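Local coordinates for protein KLLA0E08119p (Kluyveromyces lactis, PDB 3VA7) that probably catalyses biotin- and ATP-dependent carboxylation of urea, this chain being the carboxylase part of a longer enzyme that probably also hydrolyses the product, urea-1-carboxylate, at residues 706-711 / 1146-1151; 968-973 / 1006-1011. All blocks are in the same frame, centred on the assembly; numbering follows the deposited sequence.

From the N terminus, the chain passes the biotin carboxylase part and reaches 706-711, the loop that follows strand 701-705 in carboxyltransferase subdomains A and B. It runs on into subdomains C and D, where 968-973, between helices 960-967 and 972-979, meets 1006-1011 and closes the short loop of interaction 2. Only later, in the linker running toward the biotin-carrying domain, does 1146-1151 return to 706-711, so interaction 1 spans the whole of interaction 2. The contacts do not touch, their centres lying about 29 Å apart, but His722 relates them: its ring meets Trp711, and its N gives Thr1011 OG1 a weak hydrogen bond.

Interaction 1: residues 706-711 / 1146-1151; sequences GPKPKW and NAELKK
Lys708 and Glu1148 meet across two extended surface loops as a salt bridge, the only direct bond between 706-711 and 1146-1151. Lys708 NZ lies 2.4 Å from Glu1148 OE2, a modelled separation too short to be taken literally at this resolution, although the pairing of charges is plain. The two side chains arrive from opposite directions. Lys708 bends at its second and last torsions, the final turn (chi4 48°) setting NZ toward the acid, while the glutamate kinks at chi2 (-64°), so that its carboxylate reaches a partner its backbone does not approach. The backbones stay well separated, with Lys708 CA and Asn1146 CA 9.8 Å apart.

A water supplies the second link. It donates to Gly706 O at 2.9 Å and to Glu1148 OE1 at 3.1 Å, so each carboxylate oxygen has its own tie to the opposite loop, OE2 through the ammonium group and OE1 through solvent.

The remaining contact is looser: Asn1146 O stands 3.9 Å from Lys708 NZ, while the side-chain amide of Asn1146 turns away and donates to Ile950 O. Around the bridge, Pro707 O accepts from Tyr682 OH, and Leu1149 rests on His694 and Tyr695 of strand 691-698.

With phi and psi near the polyproline II region throughout, 1146-1151 is a linker strung along the carboxyltransferase surface on its way to the biotin-carrying domain. Only 89 Å² is buried between the two segments, so the link between these two loops is chiefly electrostatic and water-mediated, and is likely to be sensitive to ionic conditions.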
ATOM      1  N   GLY A 706      23.438  12.551  22.329  1.00 34.68           N
ATOM      2  CA  GLY A 706      24.573  13.392  22.639  1.00 35.75           C
ATOM      3  C   GLY A 706      24.198  14.610  23.451  1.00 36.80           C
ATOM      4  O   GLY A 706      23.213  14.609  24.203  1.00 38.25           O
ATOM      5  N   PRO A 707      24.961  15.680  23.302  1.00 37.24           N
ATOM      6  CA  PRO A 707      24.806  16.810  24.238  1.00 37.33           C
ATOM      7  C   PRO A 707      23.465  17.483  24.088  1.00 37.68           C
ATOM      8  O   PRO A 707      22.955  17.576  22.993  1.00 37.76           O
ATOM      9  CB  PRO A 707      25.916  17.775  23.822  1.00 37.20           C
ATOM     10  CG  PRO A 707      26.226  17.414  22.319  1.00 37.19           C
ATOM     11  CD  PRO A 707      25.776  15.985  22.105  1.00 37.41           C
ATOM     12  N   LYS A 708      22.930  17.988  25.185  1.00 38.92           N
ATOM     13  CA  LYS A 708      21.602  18.565  25.219  1.00 40.05           C
ATOM     14  C   LYS A 708      21.666  20.003  24.803  1.00 40.18           C
ATOM     15  O   LYS A 708      22.613  20.645  25.096  1.00 41.68           O
ATOM     16  CB  LYS A 708      21.003  18.410  26.627  1.00 39.71           C
ATOM     17  CG  LYS A 708      20.888  16.941  27.082  1.00 43.08           C
ATOM     18  CD  LYS A 708      20.167  16.001  26.046  1.00 48.61           C
ATOM     19  CE  LYS A 708      20.376  14.508  26.354  1.00 50.87           C
ATOM     20  NZ  LYS A 708      20.116  14.150  27.816  1.00 52.74           N
ATOM     21  N   PRO A 709      20.652  20.523  24.106  1.00 41.00           N
ATOM     22  CA  PRO A 709      20.741  21.922  23.581  1.00 41.07           C
ATOM     23  C   PRO A 709      20.608  23.046  24.585  1.00 40.48           C
ATOM     24  O   PRO A 709      19.945  22.898  25.618  1.00 41.06           O
ATOM     25  CB  PRO A 709      19.574  22.024  22.575  1.00 40.86           C
ATOM     26  CG  PRO A 709      19.175  20.607  22.294  1.00 42.00           C
ATOM     27  CD  PRO A 709      19.501  19.799  23.544  1.00 41.37           C
ATOM     28  N   LYS A 710      21.225  24.173  24.263  1.00 39.43           N
ATOM     29  CA  LYS A 710      20.997  25.356  25.036  1.00 39.06           C
ATOM     30  C   LYS A 710      20.297  26.300  24.102  1.00 38.77           C
ATOM     31  O   LYS A 710      20.810  26.653  23.037  1.00 39.29           O
ATOM     32  CB  LYS A 710      22.310  25.946  25.587  1.00 39.79           C
ATOM     33  CG  LYS A 710      23.317  24.934  26.118  1.00 38.52           C
ATOM     34  CD  LYS A 710      24.609  25.617  26.468  1.00 40.35           C
ATOM     35  CE  LYS A 710      25.171  25.080  27.773  1.00 42.06           C
ATOM     36  NZ  LYS A 710      25.951  23.870  27.566  1.00 40.32           N
ATOM     37  N   TRP A 711      19.093  26.664  24.490  1.00 38.29           N
ATOM     38  CA  TRP A 711      18.206  27.408  23.641  1.00 38.53           C
ATOM     39  C   TRP A 711      18.334  28.932  23.794  1.00 38.36           C
ATOM     40  O   TRP A 711      18.583  29.450  24.867  1.00 38.41           O
ATOM     41  CB  TRP A 711      16.775  26.949  23.897  1.00 38.34           C
ATOM     42  CG  TRP A 711      16.580  25.496  23.640  1.00 39.46           C
ATOM     43  CD1 TRP A 711      16.381  24.511  24.577  1.00 40.32           C
ATOM     44  CD2 TRP A 711      16.583  24.834  22.369  1.00 40.08           C
ATOM     45  NE1 TRP A 711      16.232  23.287  23.968  1.00 38.25           N
ATOM     46  CE2 TRP A 711      16.343  23.453  22.614  1.00 39.05           C
ATOM     47  CE3 TRP A 711      16.718  25.272  21.042  1.00 39.88           C
ATOM     48  CZ2 TRP A 711      16.248  22.512  21.581  1.00 38.52           C
ATOM     49  CZ3 TRP A 711      16.627  24.316  20.003  1.00 38.37           C
ATOM     50  CH2 TRP A 711      16.411  22.956  20.287  1.00 38.24           C
ATOM     51  N   ASN A1146      14.688  14.478  28.509  1.00 49.30           N
ATOM     52  CA  ASN A1146      14.344  13.159  29.043  1.00 50.43           C
ATOM     53  C   ASN A1146      15.600  12.499  29.655  1.00 51.87           C
ATOM     54  O   ASN A1146      16.723  12.839  29.275  1.00 52.44           O
ATOM     55  CB  ASN A1146      13.741  12.301  27.915  1.00 49.48           C
ATOM     56  CG  ASN A1146      13.037  11.038  28.419  1.00 47.90           C
ATOM     57  OD1 ASN A1146      12.589  10.966  29.559  1.00 46.64           O
ATOM     58  ND2 ASN A1146      12.937  10.039  27.552  1.00 44.26           N
ATOM     59  N   ALA A1147      15.407  11.589  30.613  1.00 53.99           N
ATOM     60  CA  ALA A1147      16.499  10.860  31.280  1.00 56.09           C
ATOM     61  C   ALA A1147      17.327  10.046  30.296  1.00 58.14           C
ATOM     62  O   ALA A1147      16.796   9.527  29.310  1.00 58.66           O
ATOM     63  CB  ALA A1147      15.954   9.942  32.366  1.00 55.21           C
ATOM     64  N   GLU A1148      18.628   9.932  30.565  1.00 60.74           N
ATOM     65  CA  GLU A1148      19.509   9.111  29.747  1.00 62.97           C
ATOM     66  C   GLU A1148      19.035   7.690  29.873  1.00 63.81           C
ATOM     67  O   GLU A1148      18.674   7.280  30.971  1.00 64.56           O
ATOM     68  CB  GLU A1148      20.958   9.203  30.247  1.00 63.58           C
ATOM     69  CG  GLU A1148      21.613  10.599  30.082  1.00 65.84           C
ATOM     70  CD  GLU A1148      21.767  11.042  28.606  1.00 67.55           C
ATOM     71  OE1 GLU A1148      22.499  10.364  27.837  1.00 67.69           O
ATOM     72  OE2 GLU A1148      21.172  12.082  28.234  1.00 67.63           O
ATOM     73  N   LEU A1149      19.015   6.951  28.766  1.00 64.84           N
ATOM     74  CA  LEU A1149      18.716   5.520  28.798  1.00 66.43           C
ATOM     75  C   LEU A1149      19.605   4.827  29.854  1.00 68.05           C
ATOM     76  O   LEU A1149      20.689   5.338  30.189  1.00 68.04           O
ATOM     77  CB  LEU A1149      18.946   4.879  27.413  1.00 66.12           C
ATOM     78  CG  LEU A1149      18.498   5.494  26.065  1.00 65.31           C
ATOM     79  CD1 LEU A1149      19.207   4.803  24.899  1.00 63.58           C
ATOM     80  CD2 LEU A1149      16.980   5.461  25.855  1.00 63.80           C
ATOM     81  N   LYS A1150      19.143   3.688  30.387  1.00 70.06           N
ATOM     82  CA  LYS A1150      19.941   2.852  31.322  1.00 71.77           C
ATOM     83  C   LYS A1150      21.217   2.231  30.669  1.00 72.97           C
ATOM     84  O   LYS A1150      21.218   1.871  29.486  1.00 73.12           O
ATOM     85  CB  LYS A1150      19.071   1.748  31.958  1.00 71.64           C
ATOM     86  CG  LYS A1150      17.883   2.220  32.860  1.00 73.03           C
ATOM     87  CD  LYS A1150      18.196   2.198  34.379  1.00 74.94           C
ATOM     88  CE  LYS A1150      18.077   0.784  35.003  1.00 75.12           C
ATOM     89  NZ  LYS A1150      19.000   0.582  36.181  1.00 74.06           N
ATOM     90  N   LYS A1151      22.305   2.135  31.438  1.00 74.75           N
ATOM     91  CA  LYS A1151      23.503   1.385  31.017  1.00 76.46           C
ATOM     92  C   LYS A1151      23.184  -0.099  31.249  1.00 77.11           C
ATOM     93  O   LYS A1151      22.554  -0.439  32.256  1.00 76.68           O
ATOM     94  CB  LYS A1151      24.770   1.813  31.806  1.00 76.72           C
ATOM     95  CG  LYS A1151      24.585   3.010  32.798  1.00 78.41           C
ATOM     96  CD  LYS A1151      25.840   3.903  33.001  1.00 80.15           C
ATOM     97  CE  LYS A1151      25.822   5.107  32.042  1.00 80.93           C
ATOM     98  NZ  LYS A1151      26.667   6.274  32.470  1.00 80.66           N
TER
HETATM   99  O   HOH W   1      23.826  12.746  26.355  1.00 50.58           O

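Interaction 2: residues 968-973 / 1006-1011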
ATOM      1  N   ASN A 968      -3.969  26.107  29.356  1.00 35.45           N
ATOM      2  CA  ASN A 968      -4.833  27.184  28.923  1.00 36.19           C
ATOM      3  C   ASN A 968      -5.853  27.660  29.957  1.00 37.18           C
ATOM      4  O   ASN A 968      -6.615  28.573  29.684  1.00 37.49           O
ATOM      5  CB  ASN A 968      -5.556  26.744  27.661  1.00 36.19           C
ATOM      6  CG  ASN A 968      -4.731  26.946  26.441  1.00 34.65           C
ATOM      7  OD1 ASN A 968      -4.598  28.077  25.985  1.00 38.92           O
ATOM      8  ND2 ASN A 968      -4.175  25.870  25.891  1.00 30.51           N
ATOM      9  N   ASP A 969      -5.891  27.018  31.123  1.00 38.55           N
ATOM     10  CA  ASP A 969      -6.889  27.301  32.132  1.00 39.79           C
ATOM     11  C   ASP A 969      -8.315  27.129  31.707  1.00 38.81           C
ATOM     12  O   ASP A 969      -9.119  28.028  31.977  1.00 38.23           O
ATOM     13  CB  ASP A 969      -6.759  28.734  32.596  1.00 41.46           C
ATOM     14  CG  ASP A 969      -6.131  28.817  33.935  1.00 47.83           C
ATOM     15  OD1 ASP A 969      -6.827  28.475  34.964  1.00 53.39           O
ATOM     16  OD2 ASP A 969      -4.921  29.163  33.925  1.00 52.15           O
ATOM     17  N   ILE A 970      -8.635  26.021  31.046  1.00 37.61           N
ATOM     18  CA  ILE A 970     -10.026  25.750  30.689  1.00 37.77           C
ATOM     19  C   ILE A 970     -10.372  24.346  31.138  1.00 37.58           C
ATOM     20  O   ILE A 970      -9.502  23.684  31.643  1.00 36.24           O
ATOM     21  CB  ILE A 970     -10.283  25.910  29.163  1.00 37.95           C
ATOM     22  CG1 ILE A 970      -9.344  25.002  28.338  1.00 37.39           C
ATOM     23  CG2 ILE A 970     -10.166  27.359  28.759  1.00 37.36           C
ATOM     24  CD1 ILE A 970      -9.434  25.237  26.852  1.00 34.94           C
ATOM     25  N   ASP A 971     -11.627  23.924  30.962  1.00 38.48           N
ATOM     26  CA  ASP A 971     -12.045  22.543  31.249  1.00 40.17           C
ATOM     27  C   ASP A 971     -11.708  21.743  30.019  1.00 39.15           C
ATOM     28  O   ASP A 971     -11.728  22.273  28.895  1.00 38.28           O
ATOM     29  CB  ASP A 971     -13.575  22.362  31.580  1.00 40.92           C
ATOM     30  CG  ASP A 971     -13.913  20.886  32.153  1.00 47.99           C
ATOM     31  OD1 ASP A 971     -14.506  19.994  31.424  1.00 49.05           O
ATOM     32  OD2 ASP A 971     -13.543  20.592  33.345  1.00 52.99           O
ATOM     33  N   ARG A 972     -11.412  20.461  30.246  1.00 38.79           N
ATOM     34  CA  ARG A 972     -11.177  19.510  29.160  1.00 38.16           C
ATOM     35  C   ARG A 972     -12.309  19.526  28.153  1.00 38.10           C
ATOM     36  O   ARG A 972     -12.060  19.335  26.970  1.00 38.44           O
ATOM     37  CB  ARG A 972     -10.941  18.088  29.661  1.00 37.56           C
ATOM     38  CG  ARG A 972     -12.040  17.549  30.523  1.00 37.02           C
ATOM     39  CD  ARG A 972     -11.963  16.038  30.606  1.00 31.49           C
ATOM     40  NE  ARG A 972     -10.613  15.572  30.408  1.00 29.21           N
ATOM     41  CZ  ARG A 972     -10.260  14.695  29.467  1.00 29.98           C
ATOM     42  NH1 ARG A 972     -11.189  14.158  28.666  1.00 26.44           N
ATOM     43  NH2 ARG A 972      -8.992  14.294  29.383  1.00 25.92           N
ATOM     44  N   ASN A 973     -13.533  19.772  28.602  1.00 37.75           N
ATOM     45  CA  ASN A 973     -14.656  19.764  27.686  1.00 38.37           C
ATOM     46  C   ASN A 973     -14.721  21.051  26.838  1.00 37.93           C
ATOM     47  O   ASN A 973     -15.331  21.081  25.745  1.00 37.13           O
ATOM     48  CB  ASN A 973     -15.977  19.361  28.391  1.00 39.64           C
ATOM     49  CG  ASN A 973     -15.909  17.878  28.995  1.00 43.91           C
ATOM     50  OD1 ASN A 973     -15.468  16.932  28.327  1.00 46.96           O
ATOM     51  ND2 ASN A 973     -16.295  17.723  30.269  1.00 47.30           N
ATOM     52  N   HIS A1006      -9.612  30.187  19.154  1.00 33.39           N
ATOM     53  CA  HIS A1006      -9.585  28.743  19.168  1.00 31.28           C
ATOM     54  C   HIS A1006      -8.179  28.266  19.224  1.00 30.65           C
ATOM     55  O   HIS A1006      -7.898  27.076  19.072  1.00 30.27           O
ATOM     56  CB  HIS A1006     -10.316  28.167  17.987  1.00 31.56           C
ATOM     57  CG  HIS A1006     -11.791  28.155  18.169  1.00 32.33           C
ATOM     58  ND1 HIS A1006     -12.673  28.063  17.113  1.00 32.38           N
ATOM     59  CD2 HIS A1006     -12.541  28.237  19.290  1.00 32.12           C
ATOM     60  CE1 HIS A1006     -13.903  28.082  17.575  1.00 32.17           C
ATOM     61  NE2 HIS A1006     -13.852  28.186  18.895  1.00 33.24           N
ATOM     62  N   ARG A1007      -7.274  29.199  19.471  1.00 30.12           N
ATOM     63  CA  ARG A1007      -5.872  28.882  19.364  1.00 29.29           C
ATOM     64  C   ARG A1007      -5.361  28.815  20.749  1.00 29.30           C
ATOM     65  O   ARG A1007      -5.305  29.824  21.422  1.00 29.30           O
ATOM     66  CB  ARG A1007      -5.112  29.909  18.527  1.00 28.36           C
ATOM     67  CG  ARG A1007      -5.670  30.012  17.162  1.00 28.12           C
ATOM     68  CD  ARG A1007      -5.158  31.192  16.397  1.00 24.90           C
ATOM     69  NE  ARG A1007      -5.841  31.263  15.113  1.00 22.01           N
ATOM     70  CZ  ARG A1007      -5.716  32.271  14.238  1.00 22.56           C
ATOM     71  NH1 ARG A1007      -4.915  33.295  14.498  1.00 16.68           N
ATOM     72  NH2 ARG A1007      -6.424  32.255  13.093  1.00 20.13           N
ATOM     73  N   TYR A1008      -4.976  27.607  21.136  1.00 29.66           N
ATOM     74  CA  TYR A1008      -4.587  27.243  22.476  1.00 29.58           C
ATOM     75  C   TYR A1008      -3.081  27.077  22.573  1.00 29.98           C
ATOM     76  O   TYR A1008      -2.410  26.624  21.611  1.00 30.66           O
ATOM     77  CB  TYR A1008      -5.287  25.926  22.781  1.00 30.38           C
ATOM     78  CG  TYR A1008      -6.812  26.076  22.946  1.00 32.08           C
ATOM     79  CD1 TYR A1008      -7.354  27.305  23.331  1.00 32.21           C
ATOM     80  CD2 TYR A1008      -7.689  24.983  22.794  1.00 31.99           C
ATOM     81  CE1 TYR A1008      -8.706  27.483  23.524  1.00 35.42           C
ATOM     82  CE2 TYR A1008      -9.083  25.133  23.017  1.00 34.84           C
ATOM     83  CZ  TYR A1008      -9.588  26.404  23.375  1.00 38.83           C
ATOM     84  OH  TYR A1008     -10.955  26.661  23.612  1.00 41.22           O
ATOM     85  N   LEU A1009      -2.514  27.456  23.719  1.00 29.08           N
ATOM     86  CA  LEU A1009      -1.124  27.132  23.980  1.00 28.14           C
ATOM     87  C   LEU A1009      -0.930  25.604  24.055  1.00 27.32           C
ATOM     88  O   LEU A1009      -1.893  24.844  24.199  1.00 27.50           O
ATOM     89  CB  LEU A1009      -0.727  27.757  25.281  1.00 29.15           C
ATOM     90  CG  LEU A1009      -0.654  29.281  25.467  1.00 31.49           C
ATOM     91  CD1 LEU A1009      -0.079  29.533  26.856  1.00 30.36           C
ATOM     92  CD2 LEU A1009       0.255  29.947  24.387  1.00 31.20           C
ATOM     93  N   GLY A1010       0.302  25.135  23.985  1.00 26.03           N
ATOM     94  CA  GLY A1010       0.536  23.697  23.945  1.00 24.22           C
ATOM     95  C   GLY A1010       2.000  23.451  23.777  1.00 24.80           C
ATOM     96  O   GLY A1010       2.814  24.318  24.119  1.00 25.94           O
ATOM     97  N   THR A1011       2.357  22.293  23.248  1.00 23.88           N
ATOM     98  CA  THR A1011       3.732  21.992  22.957  1.00 25.20           C
ATOM     99  C   THR A1011       3.720  20.690  22.168  1.00 25.74           C
ATOM    100  O   THR A1011       2.736  19.949  22.184  1.00 26.26           O
ATOM    101  CB  THR A1011       4.616  21.777  24.225  1.00 26.00           C
ATOM    102  OG1 THR A1011       5.968  21.551  23.817  1.00 28.93           O
ATOM    103  CG2 THR A1011       4.202  20.507  25.030  1.00 25.97           C
TER
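Asn968 ND2 is gripped by two backbone carbonyls: it gives a weak hydrogen bond to Leu1009 O (3.0 Å, 135° at the hydrogen), and it also donates to Ile964 O in the last turn of helix 960-967. The same amide uses its oxygen in the reverse sense, Leu1009 N donating to Asn968 OD1 at 3.1 Å and 152°, within the carbonyl plane. One side chain thus reads both backbone groups of Leu1009, and the two bonds fix how the amide is turned. Were Asn968 an alanine, Leu1009 N and O, and Ile964 O, would probably lose these mates, and a gap would be likely to open beside Tyr1008 CB.

The apolar half is a CH-pi contact. Ile970 CG1 sits between the backbone N and carbonyl carbon (chi1 56°), and the chain then extends to lay CD1 over one face of the Tyr1008 ring, 4.0 Å from its centroid; His1006 O lies over the opposite face.

Asn968 and Ile970 flank Asp969, whose positive phi marks the Schellman motif ending helix 960-967, while Asp971 caps helix 972-979 through Asn973 N. Polar pairing and ring packing together therefore fasten this helix-to-helix corner of subdomains C and D to the irregular loop 1006-1011.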